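Local coordinates for chromosome-partitioning protein Spo0J (Thermus thermophilus HB27, PDB 1VZ0) that acts in chromosome segregation, binds the centromere-like parS site and stimulates the ATPase Soj, at the interface of chains A and B. Sequence-based numbering; all coordinates share one arbitrary frame. Chains: chain A/B, Chromosome-partitioning protein Spo0J.

Contact 1 and contact 2 are neighbouring patches of one two-fold interface between the chains. The centres of their C-alpha atoms lie about 11 Å apart. They share A:Glu73 on strand 71-76 and both draw on strand 63-68. In contact 1 a short strand of chain B, 31-32, pairs with strand 71-76. Four residues further on, B:Arg36 enters contact 2 and packs against helix 101-114. This segment of chain B is thus held at two adjoining places on chain A. Symmetry repeats both contacts with the chains exchanged. This may be the N-terminal dimer, which may require DNA; the main dimer contact is probably made by the C-terminal residues.

Contact 1: the interface of chains A and B. Residues chain A 68, 70-73; chain B 30-32.
B:Arg32 lies across strand 71-76 of chain A, and its guanidinium turns an edge to the backbone of A:Gly71, A:Tyr72 and A:Glu73. The backbones pair. Strand 31-32 of chain B runs parallel to strand 71-76, with A:Tyr72 bridged to B:Ile31 and A:Glu73 to B:Arg32. A:Tyr72 N donates to B:Ser30 O at 2.8 Å. B:Arg32 N donates to A:Tyr72 O, also at 2.8 Å and nearly straight at the hydrogen. The CG of B:Arg32 stands between its own backbone N and carbonyl carbon (chi1 61°), and a bend at chi3 turns the guanidinium toward A:Gln68. B:Arg32 CG packs on A:Glu73 CA at 3.7 Å. The A:Glu73 carboxylate does not pair with this guanidinium, since A:Glu73 OE1 stays 5.2 Å from B:Arg32 NE. B:Arg32 and A:Gln68 meet at roughly a right angle, with the amide and guanidinium planes 68° apart. The contact is made by A:Gln68 CB, 3.5 Å from B:Arg32 NH1, and by its backbone O. B:Arg32 NH1 is 2.6 Å from A:Tyr72 O and also close to A:Gln68 O, but its N-H bonds aim away from both, so neither is counted a hydrogen bond. These oxygens may still favour the positive charge. On the other flank, A:Tyr72 turns the edge of its ring to B:Ser30. The serine hydroxyl OG of B:Ser30 lies in the ring plane, 3.9 Å from A:Tyr72 CD1.

Contact 2: the interface of chains A and B. Residues chain A 66, 73-75, 101, 104-105, 108; chain B 36.
This is a polar patch of the two-fold interface, built on a salt bridge, and it probably helps fix the N-terminal segment of chain B on chain A. B:Arg36 reaches between strand 71-76 and helix 101-114. Its CG is anti to its carbonyl carbon (chi1 -59°), and a bend at chi3 helps direct the guanidinium toward A:Glu73. B:Arg36 NH1 forms a salt bridge and hydrogen bond with the carboxylate oxygen A:Glu73 OE2 at 2.5 Å. It arrives on the syn side, well out of the carboxylate plane, and the two planes are 74° apart. A:Arg66 holds the same oxygen from within chain A. Its NE donates at 2.9 Å to A:Glu73 OE2, and its NH1 binds there too, side-on. NH1 is shared. With NH2 it also grips A:Asp101 OD2 end-on. A:Arg66, on strand 63-68, thus links strand 71-76 to the start of helix 101-114 and probably helps position A:Glu73. A:Arg66 NH1 lies in the plane of the B:Arg36 guanidinium, at its edge, 2.8 Å from B:Arg36 NH1, with no hydrogen bond between them, and the planes are 80° apart. Their charges are probably balanced by A:Glu73 and A:Asp101. The A:Ala104 methyl lies over one face of the B:Arg36 guanidinium, toward its rim. B:Arg36 CD packs on A:Leu105 CA at 3.6 Å and its CB faces A:Ala108 CB at 4.0 Å. Salt bridge and helix packing probably help hold the two N-terminal regions together.

Contact 1: the interface of chains A and B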
ATOM      1  N   GLN A  68      24.511 -13.389  -9.553  1.00 21.95           N
ATOM      2  CA  GLN A  68      23.507 -14.182 -10.259  1.00 23.34           C
ATOM      3  C   GLN A  68      23.850 -14.279 -11.742  1.00 21.58           C
ATOM      4  O   GLN A  68      23.974 -13.269 -12.440  1.00 17.93           O
ATOM      5  CB  GLN A  68      22.115 -13.577 -10.095  1.00 17.86           C
ATOM      6  CG  GLN A  68      21.011 -14.470 -10.650  1.00 21.19           C
ATOM      7  CD  GLN A  68      20.697 -15.685  -9.768  1.00 23.94           C
ATOM      8  OE1 GLN A  68      20.100 -16.656 -10.235  1.00 19.68           O
ATOM      9  NE2 GLN A  68      21.079 -15.622  -8.491  1.00 26.32           N
ATOM     10  N   ASP A  70      25.811 -14.288 -14.921  1.00 22.98           N
ATOM     11  CA  ASP A  70      27.057 -13.623 -15.265  1.00 23.11           C
ATOM     12  C   ASP A  70      27.132 -12.238 -14.635  1.00 23.57           C
ATOM     13  O   ASP A  70      28.155 -11.559 -14.735  1.00 21.45           O
ATOM     14  CB  ASP A  70      27.179 -13.521 -16.794  1.00 20.37           C
ATOM     15  CG  ASP A  70      27.282 -14.889 -17.463  1.00 19.39           C
ATOM     16  OD1 ASP A  70      26.490 -15.195 -18.380  1.00 18.67           O
ATOM     17  OD2 ASP A  70      28.161 -15.666 -17.060  1.00 17.08           O
ATOM     18  N   GLY A  71      26.050 -11.817 -13.990  1.00 19.84           N
ATOM     19  CA  GLY A  71      26.043 -10.504 -13.373  1.00 21.91           C
ATOM     20  C   GLY A  71      25.557 -10.531 -11.939  1.00 24.92           C
ATOM     21  O   GLY A  71      26.008 -11.359 -11.138  1.00 23.85           O
ATOM     22  N   TYR A  72      24.632  -9.630 -11.616  1.00 22.87           N
ATOM     23  CA  TYR A  72      24.084  -9.550 -10.270  1.00 17.91           C
ATOM     24  C   TYR A  72      22.567  -9.416 -10.279  1.00 21.87           C
ATOM     25  O   TYR A  72      21.956  -9.007 -11.271  1.00 18.54           O
ATOM     26  CB  TYR A  72      24.671  -8.365  -9.509  1.00 20.05           C
ATOM     27  CG  TYR A  72      26.174  -8.269  -9.569  1.00 18.50           C
ATOM     28  CD1 TYR A  72      26.807  -7.645 -10.642  1.00 21.34           C
ATOM     29  CD2 TYR A  72      26.964  -8.826  -8.577  1.00 17.36           C
ATOM     30  CE1 TYR A  72      28.191  -7.586 -10.725  1.00 19.07           C
ATOM     31  CE2 TYR A  72      28.350  -8.772  -8.648  1.00 20.59           C
ATOM     32  CZ  TYR A  72      28.956  -8.153  -9.729  1.00 20.47           C
ATOM     33  OH  TYR A  72      30.330  -8.125  -9.826  1.00 24.37           O
ATOM     34  N   GLU A  73      21.961  -9.748  -9.148  1.00 20.45           N
ATOM     35  CA  GLU A  73      20.527  -9.678  -9.026  1.00 21.15           C
ATOM     36  C   GLU A  73      20.126  -8.784  -7.852  1.00 20.60           C
ATOM     37  O   GLU A  73      20.648  -8.923  -6.751  1.00 20.21           O
ATOM     38  CB  GLU A  73      19.990 -11.092  -8.847  1.00 25.03           C
ATOM     39  CG  GLU A  73      18.526 -11.186  -8.592  1.00 23.27           C
ATOM     40  CD  GLU A  73      18.085 -12.620  -8.431  1.00 26.09           C
ATOM     41  OE1 GLU A  73      17.673 -13.235  -9.440  1.00 25.88           O
ATOM     42  OE2 GLU A  73      18.173 -13.130  -7.296  1.00 21.10           O
TER
ATOM     43  N   SER B  30      24.423  -4.638 -15.550  1.00 19.60           N
ATOM     44  CA  SER B  30      24.784  -5.935 -15.021  1.00 22.43           C
ATOM     45  C   SER B  30      24.002  -6.304 -13.749  1.00 21.27           C
ATOM     46  O   SER B  30      24.370  -7.228 -13.027  1.00 16.78           O
ATOM     47  CB  SER B  30      26.311  -6.018 -14.822  1.00 16.02           C
ATOM     48  OG  SER B  30      26.747  -5.229 -13.746  1.00 36.97           O
ATOM     49  N   ILE B  31      22.899  -5.591 -13.504  1.00 20.00           N
ATOM     50  CA  ILE B  31      22.040  -5.858 -12.351  1.00 19.21           C
ATOM     51  C   ILE B  31      20.614  -6.112 -12.853  1.00 19.53           C
ATOM     52  O   ILE B  31      19.970  -5.213 -13.403  1.00 17.28           O
ATOM     53  CB  ILE B  31      22.015  -4.661 -11.345  1.00 18.78           C
ATOM     54  CG1 ILE B  31      23.397  -4.459 -10.722  1.00 18.28           C
ATOM     55  CG2 ILE B  31      21.007  -4.933 -10.242  1.00 20.55           C
ATOM     56  CD1 ILE B  31      23.516  -3.189  -9.845  1.00 15.34           C
ATOM     57  N   ARG B  32      20.129  -7.336 -12.673  1.00 13.91           N
ATOM     58  CA  ARG B  32      18.783  -7.686 -13.112  1.00 17.78           C
ATOM     59  C   ARG B  32      17.758  -7.405 -12.015  1.00 16.41           C
ATOM     60  O   ARG B  32      18.087  -7.353 -10.838  1.00 14.81           O
ATOM     61  CB  ARG B  32      18.712  -9.158 -13.502  1.00 20.56           C
ATOM     62  CG  ARG B  32      19.045 -10.097 -12.369  1.00 25.60           C
ATOM     63  CD  ARG B  32      19.005 -11.534 -12.827  1.00 26.93           C
ATOM     64  NE  ARG B  32      19.946 -11.813 -13.906  1.00 29.82           N
ATOM     65  CZ  ARG B  32      21.260 -11.648 -13.820  1.00 30.30           C
ATOM     66  NH1 ARG B  32      21.787 -11.190 -12.695  1.00 43.00           N
ATOM     67  NH2 ARG B  32      22.049 -11.972 -14.842  1.00 23.59           N
TER

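Contact 2: the interface of chains A and B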
ATOM      1  N   ARG A  66      23.125  -9.491  -5.085  1.00 23.59           N
ATOM      2  CA  ARG A  66      23.835 -10.747  -4.911  1.00 25.20           C
ATOM      3  C   ARG A  66      24.248 -11.256  -6.290  1.00 24.05           C
ATOM      4  O   ARG A  66      23.618 -10.923  -7.304  1.00 17.36           O
ATOM      5  CB  ARG A  66      22.942 -11.785  -4.242  1.00 24.08           C
ATOM      6  CG  ARG A  66      21.776 -12.254  -5.102  1.00 22.83           C
ATOM      7  CD  ARG A  66      21.078 -13.432  -4.424  1.00 18.89           C
ATOM      8  NE  ARG A  66      20.061 -14.032  -5.280  1.00 20.35           N
ATOM      9  CZ  ARG A  66      19.615 -15.282  -5.146  1.00 23.08           C
ATOM     10  NH1 ARG A  66      18.687 -15.740  -5.974  1.00 21.74           N
ATOM     11  NH2 ARG A  66      20.097 -16.078  -4.190  1.00 14.01           N
ATOM     12  N   GLU A  73      21.961  -9.748  -9.148  1.00 20.45           N
ATOM     13  CA  GLU A  73      20.527  -9.678  -9.026  1.00 21.15           C
ATOM     14  C   GLU A  73      20.126  -8.784  -7.852  1.00 20.60           C
ATOM     15  O   GLU A  73      20.648  -8.923  -6.751  1.00 20.21           O
ATOM     16  CB  GLU A  73      19.990 -11.092  -8.847  1.00 25.03           C
ATOM     17  CG  GLU A  73      18.526 -11.186  -8.592  1.00 23.27           C
ATOM     18  CD  GLU A  73      18.085 -12.620  -8.431  1.00 26.09           C
ATOM     19  OE1 GLU A  73      17.673 -13.235  -9.440  1.00 25.88           O
ATOM     20  OE2 GLU A  73      18.173 -13.130  -7.296  1.00 21.10           O
ATOM     21  N   LEU A  74      19.201  -7.861  -8.104  1.00 17.82           N
ATOM     22  CA  LEU A  74      18.720  -6.945  -7.069  1.00 18.33           C
ATOM     23  C   LEU A  74      18.084  -7.718  -5.906  1.00 17.63           C
ATOM     24  O   LEU A  74      17.283  -8.619  -6.128  1.00 13.81           O
ATOM     25  CB  LEU A  74      17.664  -6.004  -7.653  1.00 17.80           C
ATOM     26  CG  LEU A  74      17.623  -4.537  -7.210  1.00 27.88           C
ATOM     27  CD1 LEU A  74      16.174  -4.112  -7.054  1.00 24.56           C
ATOM     28  CD2 LEU A  74      18.366  -4.334  -5.914  1.00 28.42           C
ATOM     29  N   VAL A  75      18.438  -7.356  -4.676  1.00 16.21           N
ATOM     30  CA  VAL A  75      17.876  -8.009  -3.503  1.00 20.74           C
ATOM     31  C   VAL A  75      16.996  -7.041  -2.694  1.00 22.49           C
ATOM     32  O   VAL A  75      16.052  -7.466  -2.028  1.00 23.95           O
ATOM     33  CB  VAL A  75      18.995  -8.608  -2.614  1.00 19.62           C
ATOM     34  CG1 VAL A  75      18.418  -9.115  -1.308  1.00 23.54           C
ATOM     35  CG2 VAL A  75      19.675  -9.770  -3.358  1.00 16.37           C
ATOM     36  N   ASP A 101      18.864 -18.300  -1.939  1.00 33.48           N
ATOM     37  CA  ASP A 101      17.523 -17.922  -2.355  1.00 36.25           C
ATOM     38  C   ASP A 101      16.646 -17.653  -1.129  1.00 39.24           C
ATOM     39  O   ASP A 101      15.869 -16.699  -1.110  1.00 38.60           O
ATOM     40  CB  ASP A 101      16.905 -19.034  -3.195  1.00 36.72           C
ATOM     41  CG  ASP A 101      17.655 -19.267  -4.482  1.00 43.74           C
ATOM     42  OD1 ASP A 101      17.224 -20.131  -5.275  1.00 47.55           O
ATOM     43  OD2 ASP A 101      18.676 -18.581  -4.698  1.00 44.90           O
ATOM     44  N   ALA A 104      17.408 -14.303   0.605  1.00 28.18           N
ATOM     45  CA  ALA A 104      16.981 -13.211  -0.253  1.00 29.87           C
ATOM     46  C   ALA A 104      15.476 -13.017  -0.118  1.00 28.53           C
ATOM     47  O   ALA A 104      15.006 -11.882  -0.009  1.00 28.91           O
ATOM     48  CB  ALA A 104      17.370 -13.495  -1.724  1.00 21.09           C
ATOM     49  N   LEU A 105      14.734 -14.124  -0.106  1.00 27.77           N
ATOM     50  CA  LEU A 105      13.278 -14.076   0.020  1.00 27.56           C
ATOM     51  C   LEU A 105      12.949 -13.480   1.391  1.00 23.53           C
ATOM     52  O   LEU A 105      12.154 -12.547   1.515  1.00 19.88           O
ATOM     53  CB  LEU A 105      12.679 -15.486  -0.079  1.00 30.04           C
ATOM     54  CG  LEU A 105      11.327 -15.645  -0.796  1.00 37.33           C
ATOM     55  CD1 LEU A 105      10.705 -16.991  -0.383  1.00 30.60           C
ATOM     56  CD2 LEU A 105      10.390 -14.490  -0.463  1.00 29.26           C
ATOM     57  N   ALA A 108      13.412  -9.929   1.363  1.00 18.92           N
ATOM     58  CA  ALA A 108      12.324  -9.323   0.612  1.00 22.14           C
ATOM     59  C   ALA A 108      11.063  -9.166   1.470  1.00 22.34           C
ATOM     60  O   ALA A 108      10.453  -8.103   1.496  1.00 18.66           O
ATOM     61  CB  ALA A 108      12.014 -10.159  -0.611  1.00 18.07           C
TER
ATOM     62  N   ARG B  36      11.854 -11.636  -6.592  1.00 21.53           N
ATOM     63  CA  ARG B  36      10.983 -11.806  -5.428  1.00 25.12           C
ATOM     64  C   ARG B  36      10.060 -10.600  -5.295  1.00 23.06           C
ATOM     65  O   ARG B  36      10.504  -9.493  -4.991  1.00 24.61           O
ATOM     66  CB  ARG B  36      11.813 -11.947  -4.156  1.00 26.87           C
ATOM     67  CG  ARG B  36      12.766 -13.110  -4.190  1.00 24.06           C
ATOM     68  CD  ARG B  36      13.968 -12.862  -3.295  1.00 23.58           C
ATOM     69  NE  ARG B  36      15.136 -13.496  -3.872  1.00 35.79           N
ATOM     70  CZ  ARG B  36      15.984 -12.918  -4.718  1.00 35.17           C
ATOM     71  NH1 ARG B  36      17.002 -13.617  -5.185  1.00 38.04           N
ATOM     72  NH2 ARG B  36      15.858 -11.644  -5.063  1.00 34.88           N
TER